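Local coordinates for Asp/Glu-specific dipeptidyl-peptidase (PDB 5JXF), which removes dipeptides from the N-terminus of oligopeptides as a serine-type peptidase strictly specific for aspartate or glutamate at P1, at residues Glu291-Phe296 and Ser687-Asp692; Phe192-Gln197 and Phe578-Ser583; Ile310-Ala315 and Arg405-Glu410; Ala297-Val302 and Asn359-Lys364; Lys414-Leu419 and Lys465-Leu470. All coordinates share one frame; numbering follows the deposited sequence.

Contact 1: residues Glu291-Phe296 and Ser687-Asp692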
# COMPACT_ATOMS: atom_id res chain seq x y z
N GLU A 291 -26.49 7.92 11.12
CA GLU A 291 -26.82 7.06 9.99
C GLU A 291 -28.00 7.58 9.19
O GLU A 291 -28.27 7.10 8.08
CB GLU A 291 -27.14 5.64 10.46
CG GLU A 291 -26.02 4.93 11.24
CD GLU A 291 -24.73 4.80 10.45
OE1 GLU A 291 -24.75 4.85 9.21
OE2 GLU A 291 -23.68 4.65 11.11
N TYR A 292 -28.71 8.56 9.74
CA TYR A 292 -29.99 8.94 9.17
C TYR A 292 -30.02 10.37 8.62
O TYR A 292 -31.07 11.00 8.58
CB TYR A 292 -31.06 8.76 10.23
CG TYR A 292 -30.98 7.39 10.85
CD1 TYR A 292 -31.38 6.27 10.14
CD2 TYR A 292 -30.48 7.21 12.14
CE1 TYR A 292 -31.30 5.01 10.69
CE2 TYR A 292 -30.39 5.95 12.70
CZ TYR A 292 -30.80 4.85 11.97
OH TYR A 292 -30.73 3.60 12.51
N LEU A 293 -28.86 10.85 8.18
CA LEU A 293 -28.76 12.20 7.66
C LEU A 293 -29.42 12.32 6.30
O LEU A 293 -29.60 11.33 5.60
CB LEU A 293 -27.29 12.62 7.57
CG LEU A 293 -26.61 12.97 8.89
CD1 LEU A 293 -25.16 13.34 8.68
CD2 LEU A 293 -27.36 14.09 9.60
N PRO A 294 -29.81 13.54 5.93
CA PRO A 294 -30.27 13.87 4.58
C PRO A 294 -29.11 13.93 3.61
O PRO A 294 -27.97 14.00 4.07
CB PRO A 294 -30.86 15.26 4.76
CG PRO A 294 -29.96 15.84 5.82
CD PRO A 294 -29.83 14.73 6.80
N SER A 295 -29.39 13.92 2.31
CA SER A 295 -28.38 14.04 1.27
C SER A 295 -27.48 15.25 1.50
O SER A 295 -26.27 15.19 1.30
CB SER A 295 -29.03 14.17 -0.11
OG SER A 295 -29.66 12.97 -0.51
N PHE A 296 -28.11 16.34 1.91
CA PHE A 296 -27.45 17.63 1.94
C PHE A 296 -26.43 17.72 3.07
O PHE A 296 -25.49 18.51 3.02
CB PHE A 296 -28.50 18.73 2.06
CG PHE A 296 -29.70 18.50 1.17
CD1 PHE A 296 -29.62 18.74 -0.19
CD2 PHE A 296 -30.90 18.04 1.70
CE1 PHE A 296 -30.71 18.53 -1.02
CE2 PHE A 296 -31.99 17.82 0.89
CZ PHE A 296 -31.90 18.07 -0.48
N SER A 687 -18.16 4.73 8.31
CA SER A 687 -19.31 3.98 8.84
C SER A 687 -20.23 4.73 9.82
O SER A 687 -21.29 4.23 10.14
CB SER A 687 -18.83 2.70 9.50
OG SER A 687 -17.84 2.96 10.47
N ASP A 688 -19.84 5.93 10.27
CA ASP A 688 -20.72 6.77 11.11
C ASP A 688 -21.82 7.41 10.28
O ASP A 688 -22.82 7.90 10.83
CB ASP A 688 -19.95 7.90 11.79
CG ASP A 688 -18.96 7.41 12.82
OD1 ASP A 688 -18.84 6.18 13.03
OD2 ASP A 688 -18.30 8.29 13.41
N ILE A 689 -21.61 7.46 8.97
CA ILE A 689 -22.49 8.18 8.05
C ILE A 689 -23.18 7.18 7.11
O ILE A 689 -24.35 7.33 6.77
CB ILE A 689 -21.69 9.23 7.23
CG1 ILE A 689 -21.00 10.22 8.17
CG2 ILE A 689 -22.58 9.93 6.19
CD1 ILE A 689 -21.96 10.99 9.06
N HIS A 690 -22.42 6.16 6.71
CA HIS A 690 -22.94 5.10 5.84
C HIS A 690 -22.25 3.79 6.17
O HIS A 690 -21.03 3.70 6.08
CB HIS A 690 -22.74 5.46 4.37
CG HIS A 690 -23.19 4.39 3.41
ND1 HIS A 690 -22.36 3.85 2.46
CD2 HIS A 690 -24.39 3.78 3.26
CE1 HIS A 690 -23.02 2.95 1.76
NE2 HIS A 690 -24.26 2.89 2.22
N TYR A 691 -23.04 2.79 6.55
CA TYR A 691 -22.49 1.47 6.86
C TYR A 691 -22.64 0.53 5.65
O TYR A 691 -23.74 0.33 5.16
CB TYR A 691 -23.18 0.88 8.10
CG TYR A 691 -22.63 -0.47 8.54
CD1 TYR A 691 -21.58 -0.54 9.46
CD2 TYR A 691 -23.14 -1.66 8.05
CE1 TYR A 691 -21.08 -1.76 9.86
CE2 TYR A 691 -22.63 -2.88 8.45
CZ TYR A 691 -21.61 -2.92 9.35
OH TYR A 691 -21.11 -4.13 9.74
N ASP A 692 -21.53 -0.02 5.17
CA ASP A 692 -21.55 -1.01 4.09
C ASP A 692 -20.94 -2.28 4.65
O ASP A 692 -19.76 -2.29 5.02
CB ASP A 692 -20.78 -0.50 2.86
CG ASP A 692 -20.73 -1.52 1.69
OD1 ASP A 692 -20.89 -2.74 1.88
OD2 ASP A 692 -20.49 -1.07 0.55
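The loop that follows strand 673-680, the strand ending in the P1-pocket residue R680, folds over the carboxylate of E291 and so joins the specificity site to the approach of helix 295-325. E291 is bent at chi2 (-59°), which turns its carboxylate towards a row of backbone carbonyls. E291 OE2 lies 2.6 Å from S687 O, itself an acceptor for H656 NE2, while E291 OE1 stands 3.5 Å from I689 O, two acceptors that do not bond. A single apolar touch completes the contact: L293 CD1 meets I689 CD1 at 4.0 Å. R680, which probably reads the acidic P1 residue, has S687 as a second-shell partner through a bond from its NH1 to S687 OG, and D688 reaches T658 through OD1 and K347 through OD2. P294, N-cap of helix 295-325, touches helices 547-571 and 386-415, and S295 leans on helix 360-375.

Contact 2: residues Phe192-Gln197 and Phe578-Ser583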
# COMPACT_ATOMS: atom_id res chain seq x y z
N PHE A 192 -31.87 10.12 22.95
CA PHE A 192 -31.83 9.13 21.88
C PHE A 192 -32.70 9.53 20.69
O PHE A 192 -33.69 10.27 20.84
CB PHE A 192 -32.29 7.76 22.40
CG PHE A 192 -31.33 7.09 23.35
CD1 PHE A 192 -31.17 7.56 24.65
CD2 PHE A 192 -30.62 5.96 22.96
CE1 PHE A 192 -30.29 6.94 25.52
CE2 PHE A 192 -29.74 5.32 23.84
CZ PHE A 192 -29.57 5.80 25.11
N PHE A 193 -32.35 9.02 19.51
CA PHE A 193 -33.12 9.24 18.29
C PHE A 193 -33.38 10.72 18.06
O PHE A 193 -34.50 11.11 17.69
CB PHE A 193 -34.46 8.48 18.35
CG PHE A 193 -34.34 6.99 18.16
CD1 PHE A 193 -34.02 6.45 16.92
CD2 PHE A 193 -34.60 6.12 19.21
CE1 PHE A 193 -33.94 5.08 16.74
CE2 PHE A 193 -34.52 4.74 19.03
CZ PHE A 193 -34.18 4.22 17.80
N GLU A 194 -32.37 11.54 18.32
CA GLU A 194 -32.40 12.97 18.00
C GLU A 194 -33.42 13.73 18.85
O GLU A 194 -33.74 14.88 18.55
CB GLU A 194 -32.71 13.18 16.51
CG GLU A 194 -31.67 12.59 15.56
CD GLU A 194 -30.40 13.43 15.46
OE1 GLU A 194 -30.37 14.54 16.05
OE2 GLU A 194 -29.44 12.98 14.79
N GLY A 195 -33.92 13.09 19.89
CA GLY A 195 -34.83 13.74 20.82
C GLY A 195 -36.19 13.07 20.95
O GLY A 195 -37.04 13.52 21.72
N ASN A 196 -36.39 12.00 20.19
CA ASN A 196 -37.64 11.24 20.25
C ASN A 196 -37.73 10.33 21.47
O ASN A 196 -38.78 9.77 21.77
CB ASN A 196 -37.82 10.40 18.99
CG ASN A 196 -38.18 11.24 17.78
OD1 ASN A 196 -39.33 11.66 17.63
ND2 ASN A 196 -37.21 11.47 16.90
N GLN A 197 -36.61 10.17 22.18
CA GLN A 197 -36.58 9.27 23.32
C GLN A 197 -35.55 9.73 24.36
O GLN A 197 -34.49 10.23 24.00
CB GLN A 197 -36.28 7.84 22.87
CG GLN A 197 -36.23 6.82 24.00
CD GLN A 197 -36.04 5.39 23.52
OE1 GLN A 197 -35.77 5.13 22.34
NE2 GLN A 197 -36.21 4.44 24.44
N PHE A 578 -31.76 1.36 14.48
CA PHE A 578 -31.11 1.49 15.77
C PHE A 578 -30.84 2.95 16.04
O PHE A 578 -30.65 3.72 15.11
CB PHE A 578 -29.80 0.68 15.81
CG PHE A 578 -28.81 1.07 14.74
CD1 PHE A 578 -28.90 0.54 13.46
CD2 PHE A 578 -27.77 1.94 15.03
CE1 PHE A 578 -27.97 0.88 12.48
CE2 PHE A 578 -26.83 2.29 14.05
CZ PHE A 578 -26.93 1.76 12.78
N PRO A 579 -30.84 3.35 17.32
CA PRO A 579 -30.56 4.75 17.67
C PRO A 579 -29.11 5.11 17.38
O PRO A 579 -28.23 4.26 17.54
CB PRO A 579 -30.84 4.79 19.18
CG PRO A 579 -30.64 3.40 19.63
CD PRO A 579 -31.14 2.54 18.50
N ASP A 580 -28.87 6.35 16.99
CA ASP A 580 -27.52 6.84 16.72
C ASP A 580 -26.72 6.67 18.00
O ASP A 580 -27.30 6.70 19.08
CB ASP A 580 -27.54 8.31 16.27
CG ASP A 580 -27.80 8.48 14.75
OD1 ASP A 580 -27.22 7.74 13.92
OD2 ASP A 580 -28.59 9.39 14.37
N ALA A 581 -25.41 6.49 17.91
CA ALA A 581 -24.60 6.41 19.12
C ALA A 581 -24.67 7.76 19.84
O ALA A 581 -24.77 8.80 19.20
CB ALA A 581 -23.15 6.04 18.79
N ASN A 582 -24.60 7.72 21.17
CA ASN A 582 -24.64 8.92 21.99
C ASN A 582 -23.90 8.72 23.29
O ASN A 582 -24.35 9.17 24.35
CB ASN A 582 -26.10 9.32 22.28
CG ASN A 582 -26.86 8.25 23.05
OD1 ASN A 582 -26.36 7.15 23.29
ND2 ASN A 582 -28.10 8.57 23.43
N SER A 583 -22.76 8.03 23.19
CA SER A 583 -21.89 7.73 24.33
C SER A 583 -22.61 6.96 25.45
O SER A 583 -22.29 7.13 26.63
CB SER A 583 -21.26 9.00 24.89
OG SER A 583 -20.93 9.90 23.85
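The carbonyl O of F192, whose ring meets N582, is gripped twice: G195 N at 3.0 Å and Q197 N at 3.2 Å from F192 O, one donor on each side of the carbonyl plane. Pairing of F192 with the successive residues N196 and Q197 makes a classic beta bulge between strands 186-192 and 197-214. N582 CG, set between the backbone N and the carbonyl carbon (chi1 62°), brings ND2 over the centre of the F192 ring, 3.3 Å above its plane, the amide turned 78° from it. N582 ND2 donates to T191 O, which helps hold this pose. At the edge of the same ring P579 CB lies 4.0 Å from F192 CD2. That CB also stands 3.7 Å from the F193 ring centroid, 15° off the normal, a CH-pi contact. E194 OE2 and D580 OD2 come within 3.7 Å, while D580 OD1 accepts from E291 N. Turn and loop thus meet through ring faces and one ring edge, and the two neighbouring carboxylates would probably raise one another's affinity for a proton.

Contact 3: residues Ile310-Ala315 and Arg405-Glu410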
# COMPACT_ATOMS: atom_id res chain seq x y z
N ILE A 310 -9.36 19.05 7.42
CA ILE A 310 -8.24 18.24 6.98
C ILE A 310 -7.00 19.10 6.68
O ILE A 310 -5.91 18.87 7.21
CB ILE A 310 -8.61 17.40 5.75
CG1 ILE A 310 -9.53 16.25 6.18
CG2 ILE A 310 -7.37 16.87 5.06
CD1 ILE A 310 -10.28 15.61 5.03
N GLU A 311 -7.18 20.12 5.85
CA GLU A 311 -6.08 21.01 5.48
C GLU A 311 -5.49 21.71 6.71
O GLU A 311 -4.27 21.84 6.83
CB GLU A 311 -6.55 22.06 4.47
CG GLU A 311 -5.84 21.97 3.13
CD GLU A 311 -6.18 23.13 2.20
OE1 GLU A 311 -5.61 24.23 2.37
OE2 GLU A 311 -7.02 22.95 1.29
N ILE A 312 -6.35 22.12 7.63
CA ILE A 312 -5.88 22.80 8.84
C ILE A 312 -5.05 21.87 9.72
O ILE A 312 -3.96 22.25 10.14
CB ILE A 312 -7.04 23.37 9.67
CG1 ILE A 312 -7.77 24.44 8.88
CG2 ILE A 312 -6.52 23.96 10.98
CD1 ILE A 312 -8.94 25.01 9.64
N ARG A 313 -5.55 20.67 10.00
CA ARG A 313 -4.82 19.73 10.86
C ARG A 313 -3.51 19.25 10.22
O ARG A 313 -2.52 19.02 10.91
CB ARG A 313 -5.70 18.53 11.23
CG ARG A 313 -6.82 18.88 12.21
CD ARG A 313 -7.62 17.67 12.68
NE ARG A 313 -8.66 18.08 13.63
CZ ARG A 313 -8.96 17.42 14.75
NH1 ARG A 313 -8.31 16.30 15.06
NH2 ARG A 313 -9.92 17.87 15.55
N GLU A 314 -3.52 19.10 8.90
CA GLU A 314 -2.32 18.63 8.21
C GLU A 314 -1.14 19.59 8.41
O GLU A 314 -0.03 19.16 8.70
CB GLU A 314 -2.60 18.45 6.71
CG GLU A 314 -1.46 17.80 5.94
CD GLU A 314 -0.36 18.78 5.59
OE1 GLU A 314 -0.67 19.98 5.41
OE2 GLU A 314 0.82 18.36 5.54
N ALA A 315 -1.40 20.88 8.26
CA ALA A 315 -0.37 21.88 8.47
C ALA A 315 0.13 21.84 9.92
O ALA A 315 1.34 21.86 10.16
CB ALA A 315 -0.89 23.25 8.10
N ARG A 405 -16.89 28.76 10.88
CA ARG A 405 -16.86 28.23 12.23
C ARG A 405 -15.77 27.18 12.39
O ARG A 405 -15.01 27.20 13.36
CB ARG A 405 -18.22 27.63 12.58
CG ARG A 405 -18.36 27.25 14.02
CD ARG A 405 -19.73 26.66 14.25
NE ARG A 405 -19.84 26.03 15.57
CZ ARG A 405 -19.57 24.76 15.81
NH1 ARG A 405 -19.18 23.95 14.83
NH2 ARG A 405 -19.71 24.29 17.05
N ASP A 406 -15.69 26.27 11.43
CA ASP A 406 -14.68 25.20 11.47
C ASP A 406 -13.28 25.79 11.53
O ASP A 406 -12.45 25.33 12.31
CB ASP A 406 -14.81 24.29 10.25
CG ASP A 406 -15.95 23.30 10.39
OD1 ASP A 406 -16.40 23.05 11.53
OD2 ASP A 406 -16.39 22.77 9.34
N TYR A 407 -13.05 26.80 10.72
CA TYR A 407 -11.77 27.50 10.73
C TYR A 407 -11.52 28.15 12.08
O TYR A 407 -10.39 28.15 12.56
CB TYR A 407 -11.71 28.54 9.60
CG TYR A 407 -11.34 27.97 8.24
CD1 TYR A 407 -10.02 27.67 7.93
CD2 TYR A 407 -12.31 27.74 7.27
CE1 TYR A 407 -9.66 27.14 6.71
CE2 TYR A 407 -11.95 27.21 6.03
CZ TYR A 407 -10.63 26.91 5.76
OH TYR A 407 -10.26 26.38 4.55
N PHE A 408 -12.55 28.68 12.73
CA PHE A 408 -12.35 29.30 14.04
C PHE A 408 -12.05 28.27 15.14
O PHE A 408 -11.06 28.40 15.86
CB PHE A 408 -13.55 30.15 14.45
CG PHE A 408 -13.39 30.78 15.81
CD1 PHE A 408 -12.68 31.95 15.96
CD2 PHE A 408 -13.94 30.18 16.94
CE1 PHE A 408 -12.52 32.53 17.21
CE2 PHE A 408 -13.78 30.75 18.19
CZ PHE A 408 -13.07 31.93 18.32
N ASN A 409 -12.90 27.26 15.28
CA ASN A 409 -12.63 26.18 16.23
C ASN A 409 -11.27 25.49 16.02
O ASN A 409 -10.58 25.17 16.99
CB ASN A 409 -13.72 25.10 16.16
CG ASN A 409 -15.08 25.61 16.50
OD1 ASN A 409 -15.23 26.54 17.30
ND2 ASN A 409 -16.10 24.99 15.92
N GLU A 410 -10.91 25.24 14.77
CA GLU A 410 -9.70 24.45 14.51
C GLU A 410 -8.45 25.27 14.76
O GLU A 410 -7.45 24.75 15.24
CB GLU A 410 -9.70 23.88 13.08
CG GLU A 410 -10.59 22.66 12.90
CD GLU A 410 -10.05 21.39 13.56
OE1 GLU A 410 -8.82 21.16 13.54
OE2 GLU A 410 -10.86 20.61 14.10
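I312 and Y407 mark the tight part of this helix pair: I312 CD1 lies 3.3 Å from Y407 CD1, meeting the ring obliquely, and also 3.7 Å from E410 CB. I312 is extended at chi2 (179°), which carries CD1 out to the Y407 ring and E410 CB. Beside it runs a buried salt bridge. R313, straight from CG to NE, presents its guanidinium side-on to E410: R313 NH2 bonds to E410 OE2 at 3.2 Å, in the guanidinium plane and on the syn lone pair, whereas R313 NE reaches E410 OE1 at 3.1 Å from a tilted position. The remaining nitrogen, NH1, donates to V341 O. Replacing R313 by a leucine is likely to leave the buried E410 carboxylate without its positive mate and V341 O without this donor. Elsewhere the contact is looser: I312 CD1 comes no nearer than 4.4 Å to D406 O, and E311 has a weak, long ion pair with K477. The segments 310-315 and 405-410 run nearly parallel, their axes approaching to 10.4 Å and crossing at -22°. Helix 328-357 covers R313 with Y344 and W348, and helix 460-477 packs on Y407 through Y474 and K477.

Contact 4: residues Ala297-Val302 and Asn359-Lys364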
# COMPACT_ATOMS: atom_id res chain seq x y z
N ALA A 297 -26.62 16.87 4.08
CA ALA A 297 -25.69 16.81 5.21
C ALA A 297 -24.41 16.13 4.77
O ALA A 297 -23.31 16.59 5.08
CB ALA A 297 -26.32 16.07 6.38
N VAL A 298 -24.56 15.02 4.06
CA VAL A 298 -23.42 14.28 3.54
C VAL A 298 -22.61 15.17 2.59
O VAL A 298 -21.38 15.20 2.66
CB VAL A 298 -23.89 13.00 2.82
CG1 VAL A 298 -22.71 12.11 2.45
CG2 VAL A 298 -24.86 12.23 3.70
N ALA A 299 -23.29 15.92 1.73
CA ALA A 299 -22.61 16.78 0.76
C ALA A 299 -21.79 17.86 1.46
O ALA A 299 -20.69 18.18 1.03
CB ALA A 299 -23.60 17.41 -0.21
N GLN A 300 -22.32 18.40 2.56
CA GLN A 300 -21.60 19.42 3.30
C GLN A 300 -20.34 18.84 3.95
O GLN A 300 -19.30 19.50 4.04
CB GLN A 300 -22.50 20.05 4.37
CG GLN A 300 -21.84 21.19 5.13
CD GLN A 300 -22.64 21.64 6.34
OE1 GLN A 300 -23.41 20.88 6.91
NE2 GLN A 300 -22.47 22.90 6.72
N ILE A 301 -20.45 17.61 4.43
CA ILE A 301 -19.32 16.94 5.04
C ILE A 301 -18.24 16.77 4.00
O ILE A 301 -17.10 17.21 4.16
CB ILE A 301 -19.71 15.56 5.62
CG1 ILE A 301 -20.73 15.70 6.75
CG2 ILE A 301 -18.47 14.80 6.06
CD1 ILE A 301 -21.42 14.40 7.13
N VAL A 302 -18.62 16.11 2.92
CA VAL A 302 -17.68 15.75 1.89
C VAL A 302 -17.10 16.98 1.18
O VAL A 302 -15.88 17.09 1.01
CB VAL A 302 -18.35 14.83 0.87
CG1 VAL A 302 -17.52 14.72 -0.38
CG2 VAL A 302 -18.58 13.46 1.48
N ASN A 359 -20.55 6.59 -3.30
CA ASN A 359 -21.60 7.53 -3.68
C ASN A 359 -22.73 7.54 -2.65
O ASN A 359 -23.89 7.26 -2.96
CB ASN A 359 -22.13 7.20 -5.09
CG ASN A 359 -23.30 8.09 -5.50
OD1 ASN A 359 -23.33 9.28 -5.17
ND2 ASN A 359 -24.26 7.51 -6.22
N ALA A 360 -22.39 7.86 -1.41
CA ALA A 360 -23.38 7.88 -0.35
C ALA A 360 -24.43 8.92 -0.66
O ALA A 360 -25.62 8.72 -0.42
CB ALA A 360 -22.73 8.14 1.00
N ILE A 361 -23.99 10.03 -1.26
CA ILE A 361 -24.86 11.15 -1.57
C ILE A 361 -25.98 10.73 -2.52
O ILE A 361 -27.14 11.10 -2.34
CB ILE A 361 -24.07 12.31 -2.18
CG1 ILE A 361 -23.01 12.81 -1.20
CG2 ILE A 361 -25.00 13.46 -2.57
CD1 ILE A 361 -22.20 13.99 -1.75
N GLY A 362 -25.64 9.94 -3.53
CA GLY A 362 -26.63 9.45 -4.47
C GLY A 362 -27.50 8.40 -3.81
O GLY A 362 -28.71 8.36 -4.02
N LEU A 363 -26.87 7.55 -3.01
CA LEU A 363 -27.56 6.49 -2.30
C LEU A 363 -28.68 7.03 -1.44
O LEU A 363 -29.76 6.44 -1.36
CB LEU A 363 -26.58 5.71 -1.44
CG LEU A 363 -26.25 4.32 -1.98
CD1 LEU A 363 -25.85 4.43 -3.44
CD2 LEU A 363 -25.15 3.69 -1.17
N LYS A 364 -28.42 8.17 -0.79
CA LYS A 364 -29.43 8.78 0.06
C LYS A 364 -30.47 9.52 -0.77
O LYS A 364 -31.65 9.49 -0.45
CB LYS A 364 -28.78 9.72 1.08
CG LYS A 364 -28.37 9.01 2.36
CD LYS A 364 -27.85 9.95 3.43
CE LYS A 364 -27.48 9.18 4.70
NZ LYS A 364 -28.65 8.52 5.35
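V298 and I361 carry the apolar part of the contact, the two side chains passing antiparallel to one another with V298 CG1 3.7 Å from I361 CG1. The same methyl, V298 CG1, lies 4.2 Å from A360 CB. Because I361 is extended at chi2 (-180°), its CD1 reaches onward to the next residue of the facing helix, with I361 CD1 3.8 Å from A299 CA and 4.0 Å from A299 CB. The second kind of contact is mixed in character: the aliphatic part of K364 runs by V298, with K364 CD 3.8 Å from V298 CG2. Beyond CD the chain bends at chi4, and NZ donates to the carbonyls of L293 and E291, just ahead of helix 295-325. The elements joined here belong to the all-helical stretch of the S46 peptidase, where segments 297-302 and 360-364 lie antiparallel, at 172° and 9.6 Å between axes, helix 328-357 linking their helices in sequence. Within segment 359-364 the polar bond is a cap: N359 ends helix 328-357 in a Schellman motif and is at once the N-cap of helix 360-375, N359 OD1 accepting from G362 N at 2.9 Å. From the loop after strand 673-680, I689 packs against V298 and I301, and H690 against L363.

Contact 5: residues Lys414-Leu419 and Lys465-Leu470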
# COMPACT_ATOMS: atom_id res chain seq x y z
N LYS A 414 -8.46 24.78 19.07
CA LYS A 414 -7.88 23.45 19.20
C LYS A 414 -6.39 23.33 18.84
O LYS A 414 -5.62 22.76 19.61
CB LYS A 414 -8.71 22.46 18.37
CG LYS A 414 -10.21 22.59 18.66
CD LYS A 414 -11.02 21.33 18.40
CE LYS A 414 -12.45 21.52 18.95
NZ LYS A 414 -13.49 20.66 18.32
N ASN A 415 -5.95 23.86 17.69
CA ASN A 415 -4.59 23.54 17.23
C ASN A 415 -3.47 24.50 17.63
O ASN A 415 -2.32 24.09 17.78
CB ASN A 415 -4.60 23.41 15.72
CG ASN A 415 -5.36 22.21 15.24
OD1 ASN A 415 -4.79 21.13 15.06
ND2 ASN A 415 -6.66 22.38 15.04
N THR A 416 -3.79 25.79 17.75
CA THR A 416 -2.82 26.77 18.22
C THR A 416 -2.99 27.00 19.72
O THR A 416 -3.98 27.59 20.16
CB THR A 416 -2.97 28.10 17.51
OG1 THR A 416 -3.14 27.88 16.10
CG2 THR A 416 -1.75 28.96 17.76
N GLU A 417 -2.01 26.54 20.50
CA GLU A 417 -2.18 26.42 21.94
C GLU A 417 -2.24 27.78 22.65
O GLU A 417 -2.88 27.91 23.69
CB GLU A 417 -1.07 25.55 22.53
CG GLU A 417 -1.10 24.10 22.02
CD GLU A 417 0.07 23.26 22.51
OE1 GLU A 417 -0.14 22.44 23.43
OE2 GLU A 417 1.19 23.40 21.97
N LEU A 418 -1.59 28.79 22.08
CA LEU A 418 -1.62 30.13 22.67
C LEU A 418 -2.98 30.80 22.45
O LEU A 418 -3.53 31.43 23.35
CB LEU A 418 -0.50 31.01 22.12
CG LEU A 418 -0.48 32.45 22.64
CD1 LEU A 418 0.93 32.89 23.01
CD2 LEU A 418 -1.09 33.43 21.64
N LEU A 419 -3.50 30.67 21.23
CA LEU A 419 -4.83 31.18 20.90
C LEU A 419 -5.87 30.46 21.74
O LEU A 419 -6.90 31.03 22.13
CB LEU A 419 -5.12 30.98 19.41
CG LEU A 419 -4.12 31.56 18.40
CD1 LEU A 419 -4.63 31.36 16.99
CD2 LEU A 419 -3.86 33.03 18.67
N LYS A 465 5.48 28.19 15.47
CA LYS A 465 5.61 27.76 14.08
C LYS A 465 4.25 27.27 13.57
O LYS A 465 3.86 27.61 12.45
CB LYS A 465 6.69 26.68 13.94
CG LYS A 465 8.09 27.18 14.27
CD LYS A 465 8.80 27.73 13.03
CE LYS A 465 9.68 28.93 13.38
NZ LYS A 465 9.95 29.81 12.21
N VAL A 466 3.52 26.51 14.38
CA VAL A 466 2.18 26.09 13.97
C VAL A 466 1.23 27.31 13.94
O VAL A 466 0.32 27.36 13.12
CB VAL A 466 1.62 24.96 14.88
CG1 VAL A 466 1.50 25.40 16.30
CG2 VAL A 466 0.27 24.49 14.39
N PHE A 467 1.47 28.29 14.81
CA PHE A 467 0.69 29.54 14.78
C PHE A 467 0.90 30.27 13.46
O PHE A 467 -0.04 30.82 12.88
CB PHE A 467 1.06 30.47 15.94
CG PHE A 467 0.51 31.88 15.82
CD1 PHE A 467 -0.76 32.19 16.29
CD2 PHE A 467 1.27 32.90 15.25
CE1 PHE A 467 -1.26 33.48 16.18
CE2 PHE A 467 0.77 34.19 15.13
CZ PHE A 467 -0.49 34.48 15.59
N GLU A 468 2.14 30.27 13.00
CA GLU A 468 2.50 30.99 11.78
C GLU A 468 1.86 30.33 10.57
O GLU A 468 1.48 31.01 9.62
CB GLU A 468 4.03 31.06 11.65
CG GLU A 468 4.61 30.94 10.25
CD GLU A 468 6.13 31.07 10.25
OE1 GLU A 468 6.69 31.46 11.30
OE2 GLU A 468 6.77 30.80 9.21
N GLN A 469 1.68 29.01 10.63
CA GLN A 469 1.12 28.27 9.50
C GLN A 469 -0.41 28.27 9.47
O GLN A 469 -1.02 28.27 8.40
CB GLN A 469 1.65 26.84 9.52
CG GLN A 469 1.23 25.99 8.34
CD GLN A 469 1.85 26.42 7.03
OE1 GLN A 469 1.33 27.29 6.33
NE2 GLN A 469 2.98 25.82 6.68
N LEU A 470 -1.04 28.27 10.64
CA LEU A 470 -2.50 28.17 10.72
C LEU A 470 -3.21 29.51 10.51
O LEU A 470 -4.29 29.57 9.91
CB LEU A 470 -2.91 27.57 12.08
CG LEU A 470 -3.19 26.07 12.09
CD1 LEU A 470 -2.12 25.31 11.29
CD2 LEU A 470 -3.21 25.60 13.52
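F467 meets T416 and L419 along one side of its length and can be followed outward atom by atom. F467 CB lies 3.7 Å from T416 CG2. With CG anti to the backbone N (chi1 168°), the ring then swings along the first turn of helix 417-435, where F467 CD1 is again 3.7 Å from T416 CG2, a methyl lying in the ring plane at its edge. Further out, F467 CE1 finds L419 CD2 at 3.6 Å, the leucine crossing the phenylalanine at about a right angle. L419 also packs against F534 and V535 of helix 530-545 and V412 of helix 386-415; replacing it by an alanine would probably open a gap beside the F467 ring edge and lose the leucine's packing on F534 and V535. Nearer the kink between the helices, L470 CD2 wedges in 3.4 Å from N415 CB and 3.4 Å from T416 OG1. The polar ends nearby have partners elsewhere: T416 OG1 bonds to V411 O, and N415 ND2 to E410 O. T416 is the N-cap of helix 417-435 but makes no capping bond with its side chain. Instead D463, just ahead of the 465-470 segment, accepts from E417 N through OD1 and from L418 N through OD2. Apolar groups therefore dominate the buried interface, while T416 OG1 borders them and, like the N415 amide, bonds back to a carbonyl of helix 386-415.

Overall arrangement
From the N terminus, contact 2 opens first, at the turn 192-197, and contact 1 next at 291-296, followed by contacts 4 and 3 farther along helix 295-325. Contact 4 closes at 359-364 and contact 3 at 405-410, so these two cross. Contact 5 then opens at the end of helix 386-415 and closes at 465-470, in series with both. All three helical contacts nest inside the loops of contacts 2 and 1, which cross each other. Contact 2 joins the turn of the N-terminal sheet to the loop leading into strand 586-591, and contact 1 ties the loop before strand 698-702 to the start of helix 295-325. Contacts 1, 2 and 4 meet around E291, contacts 3 and 5 at N415.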